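Local coordinates for protein 2-C-methyl-D-erythritol 2,4-cyclodiphosphate synthase (PDB 3RE3) that probably catalyses the cyclisation of a CDP-linked methylerythritol phosphate to 2-C-methyl-D-erythritol 2,4-cyclodiphosphate, with release of CMP, in non-mevalonate isoprenoid synthesis, at residues A[79-87]-A[120-128]; A[104-112]-A[145-153]. All coordinates share one frame; numbering follows the deposited sequence. Where two conformers were deposited one is given.

Contact 1: residues A[79-87]-A[120-128]; sequences SKFFLAEIK and ACLANILEI
Leu83 CG lies 4.2 Å from Ile125 CG2, the side chains meeting at an oblique angle, where two helices of the alpha-beta fold pack side by side, their axes approaching to 9.8 Å and crossing at -38°. The two branches of Leu83 divide the work: CD2 meets CD2 of Leu122 at 3.8 Å, while CD1 touches CD2 of Leu126, both partners crossing the leucine at about a right angle. With Ile125 CG2 anti to the backbone N, that methyl lies over Ala84, and CD1 reaches the CG and CD methylenes of Lys80. The extended Lys80 chain goes on past Cys121, its CE 3.6 Å from the SG.

At the C-terminal end of 120-126 a polar bridge takes over. The Lys87 chain bends at chi2 (63°), and CE, not NZ, comes within 3.5 Å of Glu127 OE2; NZ stays 4.5 Å from OE2, beyond a salt bridge. NZ donates to a water (2.6 Å) that in turn donates to Leu126 O (2.7 Å), and forms a long, weak ion pair with Asp91. Helix 115-126 rests on the sheet through Leu126, on Ile100 of strand 96-105, while helix 79-92 packs through Leu83 on Leu50 and Cys51 of the third helix, 45-57.

Contact 2: residues A[104-112]-A[145-153]; sequences IIAQAPKML and FIGREEGIA
Ile105 and Ala153 form an antiparallel hydrogen-bonded pair. Ile105 N donates to Ala153 O at 2.7 Å, with the donor tilted 27° from the carbonyl plane, and Ala153 N returns a bond of 3.0 Å to Ile105 O, this one in the carbonyl plane. Their CB atoms lie on the same face of the sheet. On that side CG2 of Ile105, anti to its own N, meets CD1 of Ile146 at 3.5 Å, the two side chains crossing at about a right angle. Next along, Ala106 CB touches Ile152 CG2.

Beyond the bridge the backbones part, and Gln107 turns to the end of helix 144-147. Its CB lies against Ile146 O and 3.8 Å from Glu149 CG. The chain then bends at chi2 (63°): CG comes to 3.7 Å from Gly147 O, and OE1 is near Gly147 CA. The amide oxygen has its polar partner outside the two segments, accepting a hydrogen bond from Arg142 N. At the other end of the residue, Gln107 N donates to a water that itself donates to Ile146 O and, at 2.7 Å, to Gly151 O. One water thus links the strand exit, the helix end and the start of the returning strand. Glu149, the positive-phi residue of a Schellman motif, turns the chain out of the helix.

Ile105 also packs on Tyr12 of the third subunit, and Phe145 on Leu143 of the second, placing the contact at the trimer's interfaces. Strands 96-105 and 151-161 are the two inner strands of the four-stranded sheet. On one side Ile104 bonds through its backbone to Lys136 and Thr138 of strand 133-138; on the other, Ile152 pairs with His15 of strand 6-16, while helix 144-147 abuts the end of the central pair.

The segments alternate along the chain, 79-87, 104-112, 120-128, 145-153, so contact 1 and contact 2 interlock in sequence. In space they are separate: their centres are 24 Å apart, on opposite sides of the chain's centre, and their nearest atoms are about 8 Å apart. Strand 96-105 connects them. It follows helix 79-92, supplies packing to contact 1 and ends in contact 2; helix 115-126 then carries the chain back to the parallel strand 133-138, a beta-alpha-beta crossover. Contact 1 thus belongs to the helical layer and touches no other subunit of the trimer, whereas contact 2 lies where strand 96-105 ends and strand 151-161 begins, with two other subunits packed against it.

Contact 1: residues A[79-87]-A[120-128]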
loop_
_atom_site.group_PDB
_atom_site.type_symbol
_atom_site.label_atom_id
_atom_site.label_comp_id
_atom_site.label_asym_id
_atom_site.label_seq_id
_atom_site.Cartn_x
_atom_site.Cartn_y
_atom_site.Cartn_z
ATOM N N SER A 79 -10.492 4.563 20.671
ATOM C CA SER A 79 -10.397 4.902 19.258
ATOM C C SER A 79 -11.728 4.668 18.536
ATOM O O SER A 79 -12.013 5.291 17.512
ATOM C CB SER A 79 -9.261 4.123 18.596
ATOM O OG SER A 79 -8.347 5.000 17.955
ATOM N N LYS A 80 -12.542 3.773 19.086
ATOM C CA LYS A 80 -13.868 3.519 18.558
ATOM C C LYS A 80 -14.679 4.801 18.404
ATOM O O LYS A 80 -15.499 4.911 17.497
ATOM C CB LYS A 80 -14.622 2.549 19.458
ATOM C CG LYS A 80 -14.064 1.141 19.482
ATOM C CD LYS A 80 -14.983 0.242 20.296
ATOM C CE LYS A 80 -14.267 -1.003 20.801
ATOM N NZ LYS A 80 -15.118 -1.826 21.714
ATOM N N PHE A 81 -14.456 5.744 19.312
ATOM C CA PHE A 81 -15.121 7.038 19.277
ATOM C C PHE A 81 -14.846 7.744 17.959
ATOM O O PHE A 81 -15.771 8.162 17.260
ATOM C CB PHE A 81 -14.639 7.913 20.437
ATOM C CG PHE A 81 -14.953 9.375 20.268
ATOM C CD1 PHE A 81 -16.125 9.905 20.778
ATOM C CD2 PHE A 81 -14.073 10.219 19.606
ATOM C CE1 PHE A 81 -16.419 11.246 20.624
ATOM C CE2 PHE A 81 -14.361 11.561 19.449
ATOM C CZ PHE A 81 -15.536 12.074 19.957
ATOM N N PHE A 82 -13.565 7.876 17.634
ATOM C CA PHE A 82 -13.143 8.554 16.417
ATOM C C PHE A 82 -13.787 7.915 15.202
ATOM O O PHE A 82 -14.297 8.594 14.315
ATOM C CB PHE A 82 -11.628 8.515 16.288
ATOM C CG PHE A 82 -10.930 9.220 17.397
ATOM C CD1 PHE A 82 -10.646 10.568 17.299
ATOM C CD2 PHE A 82 -10.586 8.546 18.560
ATOM C CE1 PHE A 82 -10.005 11.232 18.333
ATOM C CE2 PHE A 82 -9.946 9.205 19.598
ATOM C CZ PHE A 82 -9.658 10.548 19.484
ATOM N N LEU A 83 -13.769 6.593 15.187
ATOM C CA LEU A 83 -14.397 5.842 14.124
ATOM C C LEU A 83 -15.878 6.219 14.014
ATOM O O LEU A 83 -16.439 6.295 12.917
ATOM C CB LEU A 83 -14.239 4.353 14.383
ATOM C CG LEU A 83 -14.574 3.538 13.161
ATOM C CD1 LEU A 83 -13.790 4.082 11.983
ATOM C CD2 LEU A 83 -14.249 2.084 13.414
ATOM N N ALA A 84 -16.508 6.480 15.154
ATOM C CA ALA A 84 -17.906 6.856 15.144
ATOM C C ALA A 84 -18.081 8.282 14.621
ATOM O O ALA A 84 -19.077 8.595 13.972
ATOM C CB ALA A 84 -18.518 6.690 16.520
ATOM N N GLU A 85 -17.115 9.152 14.877
ATOM C CA GLU A 85 -17.210 10.486 14.305
ATOM C C GLU A 85 -16.990 10.439 12.802
ATOM O O GLU A 85 -17.664 11.131 12.053
ATOM C CB GLU A 85 -16.243 11.455 14.978
ATOM C CG GLU A 85 -16.918 12.371 15.989
ATOM C CD GLU A 85 -17.831 11.622 16.950
ATOM O OE1 GLU A 85 -18.935 12.134 17.236
ATOM O OE2 GLU A 85 -17.449 10.528 17.423
ATOM N N ILE A 86 -16.054 9.608 12.359
ATOM C CA ILE A 86 -15.828 9.420 10.933
ATOM C C ILE A 86 -17.078 8.848 10.245
ATOM O O ILE A 86 -17.374 9.179 9.095
ATOM C CB ILE A 86 -14.558 8.560 10.662
ATOM C CG1 ILE A 86 -13.327 9.458 10.624
ATOM C CG2 ILE A 86 -14.654 7.815 9.347
ATOM C CD1 ILE A 86 -13.030 10.126 11.949
ATOM N N LYS A 87 -17.825 8.006 10.954
ATOM C CA LYS A 87 -19.086 7.489 10.425
ATOM C C LYS A 87 -20.083 8.629 10.163
ATOM O O LYS A 87 -20.763 8.646 9.143
ATOM C CB LYS A 87 -19.669 6.444 11.383
ATOM C CG LYS A 87 -21.160 6.155 11.219
ATOM C CD LYS A 87 -21.469 5.568 9.866
ATOM C CE LYS A 87 -22.921 5.174 9.770
ATOM N NZ LYS A 87 -23.261 4.733 8.392
ATOM N N ALA A 120 -16.288 -7.711 13.658
ATOM C CA ALA A 120 -17.628 -7.548 14.200
ATOM C C ALA A 120 -17.740 -6.185 14.863
ATOM O O ALA A 120 -18.710 -5.444 14.670
ATOM C CB ALA A 120 -17.927 -8.647 15.199
ATOM N N CYS A 121 -16.723 -5.869 15.640
ATOM C CA CYS A 121 -16.635 -4.601 16.335
ATOM C C CYS A 121 -16.760 -3.425 15.376
ATOM O O CYS A 121 -17.547 -2.519 15.604
ATOM C CB CYS A 121 -15.301 -4.518 17.092
ATOM S SG CYS A 121 -14.914 -2.907 17.768
ATOM N N LEU A 122 -15.974 -3.434 14.307
ATOM C CA LEU A 122 -15.945 -2.294 13.411
ATOM C C LEU A 122 -17.148 -2.273 12.464
ATOM O O LEU A 122 -17.697 -1.214 12.178
ATOM C CB LEU A 122 -14.639 -2.253 12.621
ATOM C CG LEU A 122 -13.308 -2.507 13.341
ATOM C CD1 LEU A 122 -12.215 -2.673 12.302
ATOM C CD2 LEU A 122 -12.943 -1.417 14.336
ATOM N N ALA A 123 -17.548 -3.436 11.970
ATOM C CA ALA A 123 -18.735 -3.508 11.133
ATOM C C ALA A 123 -19.921 -2.910 11.882
ATOM O O ALA A 123 -20.792 -2.275 11.287
ATOM C CB ALA A 123 -19.041 -4.948 10.738
ATOM N N ASN A 124 -19.956 -3.144 13.188
ATOM C CA ASN A 124 -21.042 -2.657 14.010
ATOM C C ASN A 124 -21.035 -1.145 14.068
ATOM O O ASN A 124 -22.034 -0.502 13.781
ATOM C CB ASN A 124 -20.967 -3.245 15.417
ATOM C CG ASN A 124 -22.184 -2.908 16.252
ATOM O OD1 ASN A 124 -23.246 -3.490 16.077
ATOM N ND2 ASN A 124 -22.036 -1.961 17.160
ATOM N N ILE A 125 -19.896 -0.576 14.436
ATOM C CA ILE A 125 -19.794 0.876 14.579
ATOM C C ILE A 125 -20.106 1.550 13.248
ATOM O O ILE A 125 -20.742 2.600 13.197
ATOM C CB ILE A 125 -18.399 1.331 15.022
ATOM C CG1 ILE A 125 -18.107 0.846 16.437
ATOM C CG2 ILE A 125 -18.293 2.852 14.949
ATOM C CD1 ILE A 125 -16.687 0.375 16.619
ATOM N N LEU A 126 -19.638 0.932 12.171
ATOM C CA LEU A 126 -19.752 1.498 10.843
ATOM C C LEU A 126 -21.089 1.145 10.211
ATOM O O LEU A 126 -21.463 1.689 9.169
ATOM C CB LEU A 126 -18.614 0.992 9.968
ATOM C CG LEU A 126 -17.225 1.536 10.298
ATOM C CD1 LEU A 126 -16.173 0.877 9.417
ATOM C CD2 LEU A 126 -17.215 3.051 10.126
ATOM N N GLU A 127 -21.797 0.221 10.850
ATOM C CA GLU A 127 -23.106 -0.203 10.381
ATOM C C GLU A 127 -23.036 -0.700 8.948
ATOM O O GLU A 127 -23.763 -0.227 8.083
ATOM C CB GLU A 127 -24.090 0.947 10.511
ATOM C CG GLU A 127 -24.203 1.447 11.926
ATOM C CD GLU A 127 -24.900 2.774 12.007
ATOM O OE1 GLU A 127 -26.022 2.891 11.455
ATOM O OE2 GLU A 127 -24.312 3.699 12.612
ATOM N N ILE A 128 -22.122 -1.632 8.705
ATOM C CA ILE A 128 -22.071 -2.369 7.454
ATOM C C ILE A 128 -22.041 -3.849 7.799
ATOM O O ILE A 128 -21.980 -4.229 8.967
ATOM C CB ILE A 128 -20.791 -2.077 6.680
ATOM C CG1 ILE A 128 -19.582 -2.569 7.493
ATOM C CG2 ILE A 128 -20.677 -0.609 6.355
ATOM C CD1 ILE A 128 -18.431 -1.597 7.555
HETATM O O HOH W 1 -21.327 3.476 7.131
#

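Contact 2: residues A[104-112]-A[145-153]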
loop_
_atom_site.group_PDB
_atom_site.type_symbol
_atom_site.label_atom_id
_atom_site.label_comp_id
_atom_site.label_asym_id
_atom_site.label_seq_id
_atom_site.Cartn_x
_atom_site.Cartn_y
_atom_site.Cartn_z
ATOM N N ILE A 104 -2.940 -6.016 8.333
ATOM C CA ILE A 104 -2.097 -5.796 9.493
ATOM C C ILE A 104 -0.741 -6.449 9.285
ATOM O O ILE A 104 -0.661 -7.640 8.997
ATOM C CB ILE A 104 -2.734 -6.398 10.741
ATOM C CG1 ILE A 104 -4.123 -5.793 10.948
ATOM C CG2 ILE A 104 -1.834 -6.190 11.955
ATOM C CD1 ILE A 104 -4.915 -6.466 12.025
ATOM N N ILE A 105 0.316 -5.659 9.418
ATOM C CA ILE A 105 1.676 -6.167 9.278
ATOM C C ILE A 105 2.386 -6.238 10.625
ATOM O O ILE A 105 2.707 -5.212 11.217
ATOM C CB ILE A 105 2.474 -5.272 8.322
ATOM C CG1 ILE A 105 1.640 -5.018 7.062
ATOM C CG2 ILE A 105 3.842 -5.892 8.025
ATOM C CD1 ILE A 105 2.333 -4.223 6.011
ATOM N N ALA A 106 2.605 -7.454 11.116
ATOM C CA ALA A 106 3.207 -7.648 12.439
ATOM C C ALA A 106 3.990 -8.944 12.541
ATOM O O ALA A 106 3.563 -9.959 12.007
ATOM C CB ALA A 106 2.139 -7.632 13.484
ATOM N N GLN A 107 5.124 -8.927 13.243
ATOM C CA GLN A 107 5.809 -10.183 13.532
ATOM C C GLN A 107 5.121 -10.817 14.730
ATOM O O GLN A 107 5.133 -12.038 14.909
ATOM C CB GLN A 107 7.302 -9.968 13.773
ATOM C CG GLN A 107 8.125 -11.230 13.627
ATOM C CD GLN A 107 8.071 -11.796 12.224
ATOM O OE1 GLN A 107 7.950 -11.062 11.244
ATOM N NE2 GLN A 107 8.167 -13.111 12.122
ATOM N N ALA A 108 4.494 -9.957 15.528
ATOM C CA ALA A 108 3.709 -10.372 16.683
ATOM C C ALA A 108 3.092 -9.119 17.323
ATOM O O ALA A 108 3.480 -8.004 16.973
ATOM C CB ALA A 108 4.577 -11.139 17.676
ATOM N N PRO A 109 2.101 -9.287 18.221
ATOM C CA PRO A 109 1.501 -10.543 18.707
ATOM C C PRO A 109 0.753 -11.305 17.623
ATOM O O PRO A 109 0.597 -10.802 16.507
ATOM C CB PRO A 109 0.494 -10.064 19.758
ATOM C CG PRO A 109 0.163 -8.662 19.346
ATOM C CD PRO A 109 1.443 -8.104 18.801
ATOM N N LYS A 110 0.247 -12.486 17.957
ATOM C CA LYS A 110 -0.480 -13.246 16.958
ATOM C C LYS A 110 -1.913 -12.704 16.853
ATOM O O LYS A 110 -2.665 -12.697 17.833
ATOM C CB LYS A 110 -0.449 -14.744 17.257
ATOM C CG LYS A 110 -0.770 -15.581 16.029
ATOM C CD LYS A 110 -1.250 -16.982 16.388
ATOM C CE LYS A 110 -1.687 -17.760 15.141
ATOM N NZ LYS A 110 -0.558 -18.049 14.196
HETATM N N MSE A 111 -2.260 -12.233 15.653
HETATM C CA MSE A 111 -3.536 -11.579 15.372
HETATM C C MSE A 111 -4.683 -12.552 15.150
HETATM O O MSE A 111 -5.825 -12.256 15.481
HETATM C CB MSE A 111 -3.415 -10.717 14.116
HETATM C CG MSE A 111 -2.414 -9.598 14.207
HETATM SE SE MSE A 111 -2.804 -8.359 15.649
HETATM C CE MSE A 111 -1.089 -7.440 15.601
ATOM N N LEU A 112 -4.374 -13.713 14.580
ATOM C CA LEU A 112 -5.400 -14.622 14.082
ATOM C C LEU A 112 -6.611 -14.831 15.010
ATOM O O LEU A 112 -7.758 -14.797 14.554
ATOM C CB LEU A 112 -4.779 -15.967 13.710
ATOM C CG LEU A 112 -5.796 -16.983 13.188
ATOM C CD1 LEU A 112 -6.433 -16.514 11.872
ATOM C CD2 LEU A 112 -5.154 -18.357 13.035
ATOM N N PHE A 145 12.106 -3.325 10.576
ATOM C CA PHE A 145 11.717 -2.978 11.929
ATOM C C PHE A 145 10.570 -3.843 12.448
ATOM O O PHE A 145 10.483 -4.108 13.645
ATOM C CB PHE A 145 11.462 -1.465 12.085
ATOM C CG PHE A 145 10.188 -0.962 11.440
ATOM C CD1 PHE A 145 8.980 -1.010 12.126
ATOM C CD2 PHE A 145 10.200 -0.400 10.172
ATOM C CE1 PHE A 145 7.807 -0.537 11.545
ATOM C CE2 PHE A 145 9.025 0.084 9.583
ATOM C CZ PHE A 145 7.835 0.013 10.278
ATOM N N ILE A 146 9.713 -4.312 11.543
ATOM C CA ILE A 146 8.593 -5.157 11.933
ATOM C C ILE A 146 9.065 -6.574 12.242
ATOM O O ILE A 146 8.604 -7.197 13.187
ATOM C CB ILE A 146 7.476 -5.131 10.866
ATOM C CG1 ILE A 146 6.950 -3.704 10.743
ATOM C CG2 ILE A 146 6.338 -6.099 11.206
ATOM C CD1 ILE A 146 5.820 -3.558 9.800
ATOM N N GLY A 147 9.996 -7.070 11.442
ATOM C CA GLY A 147 10.620 -8.362 11.683
ATOM C C GLY A 147 11.368 -8.438 13.004
ATOM O O GLY A 147 11.396 -9.480 13.651
ATOM N N ARG A 148 11.956 -7.322 13.415
ATOM C CA ARG A 148 12.677 -7.245 14.683
ATOM C C ARG A 148 11.719 -6.942 15.818
ATOM O O ARG A 148 12.142 -6.696 16.938
ATOM C CB ARG A 148 13.748 -6.163 14.630
ATOM C CG ARG A 148 14.809 -6.396 13.572
ATOM C CD ARG A 148 15.922 -5.347 13.614
ATOM N NE ARG A 148 15.478 -3.982 13.337
ATOM C CZ ARG A 148 15.537 -3.420 12.135
ATOM N NH1 ARG A 148 15.127 -2.173 11.946
ATOM N NH2 ARG A 148 16.012 -4.117 11.114
ATOM N N GLU A 149 10.435 -6.877 15.493
ATOM C CA GLU A 149 9.382 -6.664 16.473
ATOM C C GLU A 149 9.469 -5.314 17.155
ATOM O O GLU A 149 9.138 -5.191 18.328
ATOM C CB GLU A 149 9.375 -7.759 17.534
ATOM C CG GLU A 149 9.221 -9.164 17.007
ATOM C CD GLU A 149 8.709 -10.143 18.065
ATOM O OE1 GLU A 149 8.128 -9.689 19.075
ATOM O OE2 GLU A 149 8.879 -11.371 17.883
ATOM N N GLU A 150 9.912 -4.305 16.422
ATOM C CA GLU A 150 9.992 -2.955 16.965
ATOM C C GLU A 150 8.647 -2.238 16.906
ATOM O O GLU A 150 8.413 -1.265 17.619
ATOM C CB GLU A 150 11.110 -2.158 16.272
ATOM C CG GLU A 150 12.503 -2.724 16.601
ATOM C CD GLU A 150 13.631 -2.240 15.669
ATOM O OE1 GLU A 150 13.381 -1.406 14.775
ATOM O OE2 GLU A 150 14.793 -2.703 15.844
ATOM N N GLY A 151 7.749 -2.737 16.067
ATOM C CA GLY A 151 6.455 -2.107 15.890
ATOM C C GLY A 151 5.597 -2.850 14.889
ATOM O O GLY A 151 5.994 -3.908 14.394
ATOM N N ILE A 152 4.424 -2.293 14.594
ATOM C CA ILE A 152 3.520 -2.864 13.608
ATOM C C ILE A 152 2.927 -1.798 12.702
ATOM O O ILE A 152 2.884 -0.617 13.049
ATOM C CB ILE A 152 2.360 -3.621 14.265
ATOM C CG1 ILE A 152 1.605 -2.697 15.207
ATOM C CG2 ILE A 152 2.866 -4.836 15.017
ATOM C CD1 ILE A 152 0.564 -3.411 15.979
ATOM N N ALA A 153 2.468 -2.232 11.536
ATOM C CA ALA A 153 1.857 -1.323 10.594
ATOM C C ALA A 153 0.554 -1.915 10.126
ATOM O O ALA A 153 0.317 -3.114 10.268
ATOM C CB ALA A 153 2.771 -1.090 9.419
HETATM O O HOH W 2 6.264 -6.558 14.837
#